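Citrate synthase (Metallosphaera sedula, PDB 6ABX) probably catalyses the condensation of oxaloacetate with acetyl-CoA and water to citrate and CoA in the tricarboxylic acid cycle. Local coordinates at residues H148-L153 with E159-S164; R167-S172 with Y315-D320. All coordinates share one frame; numbering follows the deposited sequence.

Interaction 1 of 2, residues H148-L153 with E159-S164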
ATOM      1  N   HIS A 148     -21.824   3.856  16.703  1.00 11.65           N
ATOM      2  CA  HIS A 148     -20.823   4.294  15.714  1.00 11.76           C
ATOM      3  C   HIS A 148     -21.358   5.444  14.873  1.00 10.30           C
ATOM      4  O   HIS A 148     -20.642   6.435  14.706  1.00 11.63           O
ATOM      5  CB  HIS A 148     -20.390   3.118  14.844  1.00 10.91           C
ATOM      6  CG  HIS A 148     -19.437   3.475  13.781  1.00 11.64           C
ATOM      7  ND1 HIS A 148     -18.081   3.399  13.978  1.00 11.42           N
ATOM      8  CD2 HIS A 148     -19.635   3.944  12.517  1.00 11.39           C
ATOM      9  CE1 HIS A 148     -17.474   3.762  12.853  1.00 13.01           C
ATOM     10  NE2 HIS A 148     -18.392   4.110  11.956  1.00 12.62           N
ATOM     11  N   SER A 149     -22.495   5.240  14.212  1.00 10.68           N
ATOM     12  CA  SER A 149     -22.978   6.239  13.224  1.00 11.80           C
ATOM     13  C   SER A 149     -23.496   7.496  13.948  1.00 13.17           C
ATOM     14  O   SER A 149     -23.267   8.616  13.463  1.00 11.98           O
ATOM     15  CB  SER A 149     -24.027   5.614  12.340  1.00 12.49           C
ATOM     16  OG  SER A 149     -23.459   4.547  11.579  1.00 12.98           O
ATOM     17  N   GLU A 150     -24.142   7.303  15.098  1.00 13.00           N
ATOM     18  CA  GLU A 150     -24.624   8.473  15.879  1.00 14.18           C
ATOM     19  C   GLU A 150     -23.414   9.344  16.287  1.00 12.79           C
ATOM     20  O   GLU A 150     -23.416  10.585  16.180  1.00 11.63           O
ATOM     21  CB  GLU A 150     -25.436   8.047  17.104  1.00 18.76           C
ATOM     22  CG  GLU A 150     -25.998   9.299  17.764  1.00 20.93           C
ATOM     23  CD  GLU A 150     -27.022   9.181  18.875  1.00 27.81           C
ATOM     24  OE1 GLU A 150     -27.295   8.013  19.310  1.00 25.23           O
ATOM     25  OE2 GLU A 150     -27.530  10.278  19.298  1.00 26.39           O
ATOM     26  N   ASN A 151     -22.355   8.690  16.766  1.00 11.38           N
ATOM     27  CA  ASN A 151     -21.167   9.385  17.184  1.00 11.81           C
ATOM     28  C   ASN A 151     -20.501  10.120  16.009  1.00 11.62           C
ATOM     29  O   ASN A 151     -19.926  11.217  16.194  1.00 13.45           O
ATOM     30  CB  ASN A 151     -20.134   8.446  17.809  1.00 11.44           C
ATOM     31  CG  ASN A 151     -18.907   9.189  18.261  1.00 11.63           C
ATOM     32  OD1 ASN A 151     -19.001   9.992  19.205  1.00 13.85           O
ATOM     33  ND2 ASN A 151     -17.771   8.898  17.661  1.00 11.54           N
ATOM     34  N   PHE A 152     -20.482   9.500  14.823  1.00  9.96           N
ATOM     35  CA  PHE A 152     -19.824  10.088  13.676  1.00 10.75           C
ATOM     36  C   PHE A 152     -20.502  11.440  13.337  1.00 10.43           C
ATOM     37  O   PHE A 152     -19.830  12.471  13.155  1.00 11.15           O
ATOM     38  CB  PHE A 152     -19.891   9.118  12.482  1.00 10.41           C
ATOM     39  CG  PHE A 152     -18.857   9.317  11.401  1.00 10.89           C
ATOM     40  CD1 PHE A 152     -18.084  10.462  11.307  1.00 10.48           C
ATOM     41  CD2 PHE A 152     -18.651   8.327  10.460  1.00 11.64           C
ATOM     42  CE1 PHE A 152     -17.131  10.610  10.319  1.00 10.49           C
ATOM     43  CE2 PHE A 152     -17.718   8.500   9.450  1.00 12.45           C
ATOM     44  CZ  PHE A 152     -16.920   9.606   9.414  1.00 11.11           C
ATOM     45  N   LEU A 153     -21.820  11.451  13.350  1.00 10.52           N
ATOM     46  CA  LEU A 153     -22.562  12.693  13.074  1.00 12.51           C
ATOM     47  C   LEU A 153     -22.389  13.706  14.204  1.00 12.90           C
ATOM     48  O   LEU A 153     -22.242  14.891  13.967  1.00 11.07           O
ATOM     49  CB  LEU A 153     -24.035  12.393  12.831  1.00 12.63           C
ATOM     50  CG  LEU A 153     -24.337  11.636  11.534  1.00 13.27           C
ATOM     51  CD1 LEU A 153     -25.808  11.295  11.456  1.00 13.92           C
ATOM     52  CD2 LEU A 153     -23.892  12.423  10.329  1.00 14.53           C
ATOM     53  N   GLU A 159     -23.529  18.290  17.928  1.00 21.67           N
ATOM     54  CA  GLU A 159     -24.740  17.957  18.660  1.00 23.80           C
ATOM     55  C   GLU A 159     -25.262  16.617  18.153  1.00 21.80           C
ATOM     56  O   GLU A 159     -24.956  16.203  17.026  1.00 19.64           O
ATOM     57  CB  GLU A 159     -25.784  19.073  18.576  1.00 30.11           C
ATOM     58  CG  GLU A 159     -26.306  19.391  17.208  1.00 34.12           C
ATOM     59  CD  GLU A 159     -27.460  20.401  17.245  1.00 45.22           C
ATOM     60  OE1 GLU A 159     -27.538  21.247  16.331  1.00 50.55           O
ATOM     61  OE2 GLU A 159     -28.288  20.345  18.195  1.00 54.35           O
ATOM     62  N   ARG A 160     -26.039  15.937  18.991  1.00 22.02           N
ATOM     63  CA  ARG A 160     -26.507  14.610  18.643  1.00 22.48           C
ATOM     64  C   ARG A 160     -27.489  14.714  17.490  1.00 21.27           C
ATOM     65  O   ARG A 160     -28.269  15.667  17.394  1.00 20.85           O
ATOM     66  CB  ARG A 160     -27.079  13.879  19.862  1.00 27.21           C
ATOM     67  CG  ARG A 160     -25.989  13.488  20.844  1.00 28.98           C
ATOM     68  CD  ARG A 160     -26.496  12.877  22.122  1.00 32.62           C
ATOM     69  NE  ARG A 160     -25.457  12.694  23.136  1.00 37.75           N
ATOM     70  CZ  ARG A 160     -25.681  12.093  24.309  1.00 42.06           C
ATOM     71  NH1 ARG A 160     -26.923  11.765  24.634  1.00 43.10           N
ATOM     72  NH2 ARG A 160     -24.684  11.796  25.130  1.00 39.47           N
ATOM     73  N   PRO A 161     -27.391  13.789  16.514  1.00 18.74           N
ATOM     74  CA  PRO A 161     -28.254  13.828  15.347  1.00 18.18           C
ATOM     75  C   PRO A 161     -29.652  13.269  15.602  1.00 20.34           C
ATOM     76  O   PRO A 161     -29.824  12.501  16.566  1.00 21.35           O
ATOM     77  CB  PRO A 161     -27.502  12.884  14.375  1.00 17.63           C
ATOM     78  CG  PRO A 161     -26.892  11.857  15.288  1.00 17.56           C
ATOM     79  CD  PRO A 161     -26.399  12.684  16.463  1.00 19.41           C
ATOM     80  N   SER A 162     -30.545  13.472  14.628  1.00 21.15           N
ATOM     81  CA  SER A 162     -31.842  12.778  14.610  1.00 23.13           C
ATOM     82  C   SER A 162     -31.640  11.291  14.368  1.00 25.69           C
ATOM     83  O   SER A 162     -30.697  10.900  13.668  1.00 20.66           O
ATOM     84  CB  SER A 162     -32.754  13.347  13.559  1.00 25.92           C
ATOM     85  OG  SER A 162     -32.283  13.048  12.250  1.00 27.95           O
ATOM     86  N   PRO A 163     -32.485  10.414  14.950  1.00 26.74           N
ATOM     87  CA  PRO A 163     -32.457   8.983  14.629  1.00 26.35           C
ATOM     88  C   PRO A 163     -32.579   8.640  13.129  1.00 24.47           C
ATOM     89  O   PRO A 163     -31.943   7.642  12.682  1.00 22.07           O
ATOM     90  CB  PRO A 163     -33.641   8.408  15.436  1.00 30.12           C
ATOM     91  CG  PRO A 163     -33.749   9.367  16.619  1.00 31.02           C
ATOM     92  CD  PRO A 163     -33.454  10.727  16.018  1.00 30.40           C
ATOM     93  N   SER A 164     -33.331   9.432  12.357  1.00 25.39           N
ATOM     94  CA  SER A 164     -33.445   9.203  10.891  1.00 25.79           C
ATOM     95  C   SER A 164     -32.110   9.513  10.207  1.00 19.73           C
ATOM     96  O   SER A 164     -31.692   8.765   9.350  1.00 20.42           O
ATOM     97  CB  SER A 164     -34.581   9.960  10.240  1.00 27.02           C
ATOM     98  OG  SER A 164     -34.424  11.350  10.439  1.00 35.03           O
TER
HETATM   99  O   HOH W   1     -28.728  10.538  21.988  1.00 49.00           O

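Interaction 2 of 2, residues R167-S172 with Y315-D320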
ATOM      1  N   ARG A 167     -29.752   6.630  11.038  1.00 14.74           N
ATOM      2  CA  ARG A 167     -30.058   5.435  10.316  1.00 15.88           C
ATOM      3  C   ARG A 167     -29.536   5.492   8.879  1.00 14.65           C
ATOM      4  O   ARG A 167     -28.981   4.507   8.357  1.00 12.56           O
ATOM      5  CB  ARG A 167     -31.574   5.233  10.262  1.00 16.21           C
ATOM      6  CG  ARG A 167     -31.981   3.946   9.580  1.00 18.69           C
ATOM      7  CD  ARG A 167     -31.689   2.797  10.504  1.00 23.59           C
ATOM      8  NE  ARG A 167     -32.170   1.535   9.976  1.00 27.99           N
ATOM      9  CZ  ARG A 167     -33.400   1.055  10.166  1.00 33.91           C
ATOM     10  NH1 ARG A 167     -34.341   1.802  10.736  1.00 32.47           N
ATOM     11  NH2 ARG A 167     -33.666  -0.194   9.813  1.00 31.86           N
ATOM     12  N   VAL A 168     -29.722   6.632   8.211  1.00 14.24           N
ATOM     13  CA  VAL A 168     -29.247   6.804   6.818  1.00 14.91           C
ATOM     14  C   VAL A 168     -27.725   6.666   6.755  1.00 13.19           C
ATOM     15  O   VAL A 168     -27.209   5.955   5.891  1.00 12.71           O
ATOM     16  CB  VAL A 168     -29.740   8.121   6.178  1.00 15.28           C
ATOM     17  CG1 VAL A 168     -29.191   8.223   4.771  1.00 16.31           C
ATOM     18  CG2 VAL A 168     -31.273   8.174   6.159  1.00 17.69           C
ATOM     19  N   LEU A 169     -27.013   7.267   7.701  1.00 14.32           N
ATOM     20  CA  LEU A 169     -25.537   7.133   7.712  1.00 13.67           C
ATOM     21  C   LEU A 169     -25.155   5.664   7.946  1.00 12.93           C
ATOM     22  O   LEU A 169     -24.242   5.103   7.272  1.00 11.81           O
ATOM     23  CB  LEU A 169     -24.880   7.997   8.783  1.00 14.56           C
ATOM     24  CG  LEU A 169     -23.366   7.839   8.834  1.00 14.90           C
ATOM     25  CD1 LEU A 169     -22.720   8.125   7.512  1.00 17.61           C
ATOM     26  CD2 LEU A 169     -22.765   8.741   9.906  1.00 17.90           C
ATOM     27  N   ASP A 170     -25.845   5.002   8.893  1.00 13.19           N
ATOM     28  CA  ASP A 170     -25.551   3.644   9.249  1.00 12.79           C
ATOM     29  C   ASP A 170     -25.683   2.726   8.013  1.00 12.10           C
ATOM     30  O   ASP A 170     -24.818   1.924   7.691  1.00 11.85           O
ATOM     31  CB  ASP A 170     -26.492   3.229  10.370  1.00 14.15           C
ATOM     32  CG  ASP A 170     -25.907   2.125  11.192  1.00 17.04           C
ATOM     33  OD1 ASP A 170     -24.854   2.383  11.883  1.00 15.68           O
ATOM     34  OD2 ASP A 170     -26.461   1.047  11.076  1.00 23.45           O
ATOM     35  N   VAL A 171     -26.788   2.826   7.297  1.00 10.62           N
ATOM     36  CA  VAL A 171     -26.967   2.054   6.084  1.00 12.14           C
ATOM     37  C   VAL A 171     -25.917   2.413   5.022  1.00 11.42           C
ATOM     38  O   VAL A 171     -25.293   1.473   4.423  1.00 10.67           O
ATOM     39  CB  VAL A 171     -28.386   2.227   5.529  1.00 13.43           C
ATOM     40  CG1 VAL A 171     -28.538   1.581   4.144  1.00 15.46           C
ATOM     41  CG2 VAL A 171     -29.418   1.678   6.488  1.00 14.63           C
ATOM     42  N   SER A 172     -25.680   3.718   4.766  1.00 11.82           N
ATOM     43  CA  SER A 172     -24.708   4.092   3.814  1.00 12.80           C
ATOM     44  C   SER A 172     -23.309   3.522   4.108  1.00 12.07           C
ATOM     45  O   SER A 172     -22.640   3.041   3.167  1.00 10.58           O
ATOM     46  CB  SER A 172     -24.661   5.598   3.667  1.00 15.40           C
ATOM     47  OG  SER A 172     -25.964   6.087   3.488  1.00 20.47           O
ATOM     48  N   TYR A 315     -23.030  14.262   1.509  1.00 15.39           N
ATOM     49  CA  TYR A 315     -23.149  15.712   1.486  1.00 16.67           C
ATOM     50  C   TYR A 315     -24.379  16.168   2.284  1.00 17.06           C
ATOM     51  O   TYR A 315     -24.296  17.167   3.034  1.00 18.65           O
ATOM     52  CB  TYR A 315     -23.176  16.210   0.034  1.00 17.10           C
ATOM     53  CG  TYR A 315     -23.355  17.700  -0.116  1.00 17.00           C
ATOM     54  CD1 TYR A 315     -22.339  18.563   0.255  1.00 18.68           C
ATOM     55  CD2 TYR A 315     -24.492  18.249  -0.666  1.00 18.34           C
ATOM     56  CE1 TYR A 315     -22.469  19.937   0.129  1.00 19.45           C
ATOM     57  CE2 TYR A 315     -24.651  19.631  -0.791  1.00 18.84           C
ATOM     58  CZ  TYR A 315     -23.634  20.471  -0.393  1.00 20.33           C
ATOM     59  OH  TYR A 315     -23.714  21.832  -0.530  1.00 22.73           O
ATOM     60  N   ALA A 316     -25.496  15.469   2.126  1.00 18.00           N
ATOM     61  CA  ALA A 316     -26.763  15.774   2.777  1.00 20.55           C
ATOM     62  C   ALA A 316     -26.597  15.698   4.301  1.00 24.20           C
ATOM     63  O   ALA A 316     -27.247  16.405   5.044  1.00 26.47           O
ATOM     64  CB  ALA A 316     -27.853  14.856   2.292  1.00 23.19           C
ATOM     65  N   MET A 317     -25.686  14.855   4.762  1.00 19.56           N
ATOM     66  CA  MET A 317     -25.507  14.717   6.169  1.00 23.18           C
ATOM     67  C   MET A 317     -24.453  15.642   6.769  1.00 22.14           C
ATOM     68  O   MET A 317     -24.331  15.658   7.996  1.00 22.92           O
ATOM     69  CB  MET A 317     -25.233  13.252   6.433  1.00 25.39           C
ATOM     70  CG  MET A 317     -26.580  12.595   6.299  1.00 32.90           C
ATOM     71  SD  MET A 317     -26.596  10.956   6.855  1.00 35.15           S
ATOM     72  CE  MET A 317     -25.150  10.389   5.967  1.00 34.77           C
ATOM     73  N   GLY A 318     -23.798  16.466   5.944  1.00 18.73           N
ATOM     74  CA  GLY A 318     -22.940  17.522   6.400  1.00 18.76           C
ATOM     75  C   GLY A 318     -21.478  17.327   6.157  1.00 16.65           C
ATOM     76  O   GLY A 318     -20.653  18.093   6.705  1.00 19.19           O
ATOM     77  N   PHE A 319     -21.069  16.316   5.347  1.00 15.71           N
ATOM     78  CA  PHE A 319     -19.676  16.181   4.987  1.00 16.36           C
ATOM     79  C   PHE A 319     -19.327  16.948   3.708  1.00 16.63           C
ATOM     80  O   PHE A 319     -20.102  16.856   2.763  1.00 18.21           O
ATOM     81  CB  PHE A 319     -19.384  14.694   4.759  1.00 17.17           C
ATOM     82  CG  PHE A 319     -19.542  13.832   5.988  1.00 17.34           C
ATOM     83  CD1 PHE A 319     -18.492  13.732   6.877  1.00 19.27           C
ATOM     84  CD2 PHE A 319     -20.703  13.132   6.243  1.00 17.79           C
ATOM     85  CE1 PHE A 319     -18.606  12.930   7.994  1.00 17.43           C
ATOM     86  CE2 PHE A 319     -20.811  12.304   7.352  1.00 19.43           C
ATOM     87  CZ  PHE A 319     -19.759  12.222   8.221  1.00 17.73           C
ATOM     88  N   ASP A 320     -18.162  17.616   3.643  1.00 16.14           N
ATOM     89  CA  ASP A 320     -17.613  18.217   2.436  1.00 18.52           C
ATOM     90  C   ASP A 320     -17.424  17.094   1.429  1.00 17.08           C
ATOM     91  O   ASP A 320     -16.957  16.000   1.770  1.00 14.76           O
ATOM     92  CB  ASP A 320     -16.247  18.934   2.585  1.00 20.55           C
ATOM     93  CG  ASP A 320     -16.263  20.240   3.348  1.00 24.45           C
ATOM     94  OD1 ASP A 320     -17.363  20.824   3.458  1.00 25.84           O
ATOM     95  OD2 ASP A 320     -15.168  20.639   3.873  1.00 27.97           O
TER

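Interaction 1 of 2, residues H148-L153 with E159-S164
Glu150 and Leu153, one turn apart on helix 148-157, receive the ring of Pro161 from the loop that leads into helix 163-174. Just before Glu150, Ser149 OG is hydrogen-bonded to Asp170 of helix 163-174. Glu150 meets the loop with two parts of its side chain. CG of Glu150, anti to the backbone N (chi1 -175°), lies against the proline ring, 3.6 Å from CD of Pro161. The extended chain then carries the carboxylate past the ring to Arg160, where OE2 of Glu150 rests 3.7 Å from CB of Arg160, beside the aliphatic stem of the arginine. The charged ends stay apart: Glu150 OE2 is 5.0 Å from Arg160 NE, and the carboxylate and guanidinium planes are turned 73° from each other. A water links them, giving a hydrogen bond to Glu150 OE2 at 3.0 Å and accepting a weak one from Arg160 NH1 at 3.4 Å. The guanidinium makes its salt bridge to Asp143 instead, through NH2. Leu153 takes the other part of the ring. With its CG beside the backbone N (chi1 -69°), the branch CD1 comes to 3.7 Å from Pro161 CB, while Leu153 CB packs on the same ring carbon and on CG. A short loop thus joins helices 148-157 and 163-174, and Ser162, at the N-cap of the latter, accepts a hydrogen bond from Asp165 N with its OG. No hydrogen bond crosses directly; the contact is mostly packing on the Pro161 ring, and the glutamate-arginine attraction is probably weak, since the charged atoms stand apart and Asp143 engages the guanidinium.

Interaction 2 of 2, residues R167-S172 with Y315-D320
A Schellman motif ends helix 310-316, and the methionine just before its glycine reaches across to helix 163-174. Met317 carries the contact from its side, meeting Leu169 and Val168. Its CG stands beside the backbone N (chi1 -76°), and the thioether bends at its last torsion (chi3 -49°), which brings the terminal methyl round onto Leu169. There CE of Met317 lies 3.7 Å from both CB and CD1 of Leu169, touching the root of the leucine and one branch of its fork. The sulfur sits closer to the helix backbone, with Met317 SD 3.8 Å from Leu169 N. Val168 adds a looser contact, its CB 4.3 Å from SD of Met317. The Leu169 side chain also packs on Phe152, Leu153 and Phe314, so the methionine joins a larger apolar cluster. In the Schellman turn, Gly318 adopts a positive phi of 110°, a backbone conformation that glycine takes readily, and its N bonds to Tyr315 O at 3.0 Å. The chain thereby turns out of the helix toward Phe319 and Asp320, the latter salt-bridged to Arg134 and Arg135. Within helix 163-174, Val168 O accepts two bonds from Ser172: the regular one from its N, and a second from OG at 2.7 Å, which approaches from above the carbonyl plane. That second bond settles a buried hydroxyl inside its own helix, while Ser172 also packs against Val313 and Phe314 of the helix preceding the turn.

How the interactions relate
Interaction 1 is a surface contact and interaction 2 a buried one, their centres about 9 Å apart. Both involve helix 163-174: the first through the loop that leads into it, against the neighbouring helix 148-157, the second along its body, against a turn 143 residues further on. The former mixes proline packing with charged ends and water; the latter joins apolar side chains, a thioether among them. They also touch directly. Leu153 CG packs 3.7 Å from Leu169 CD2, so the two leucines, each part of its own contact, also pack on one another. Phe152 and Phe319, their rings edge-to-face, join helix 148-157 to the turn itself.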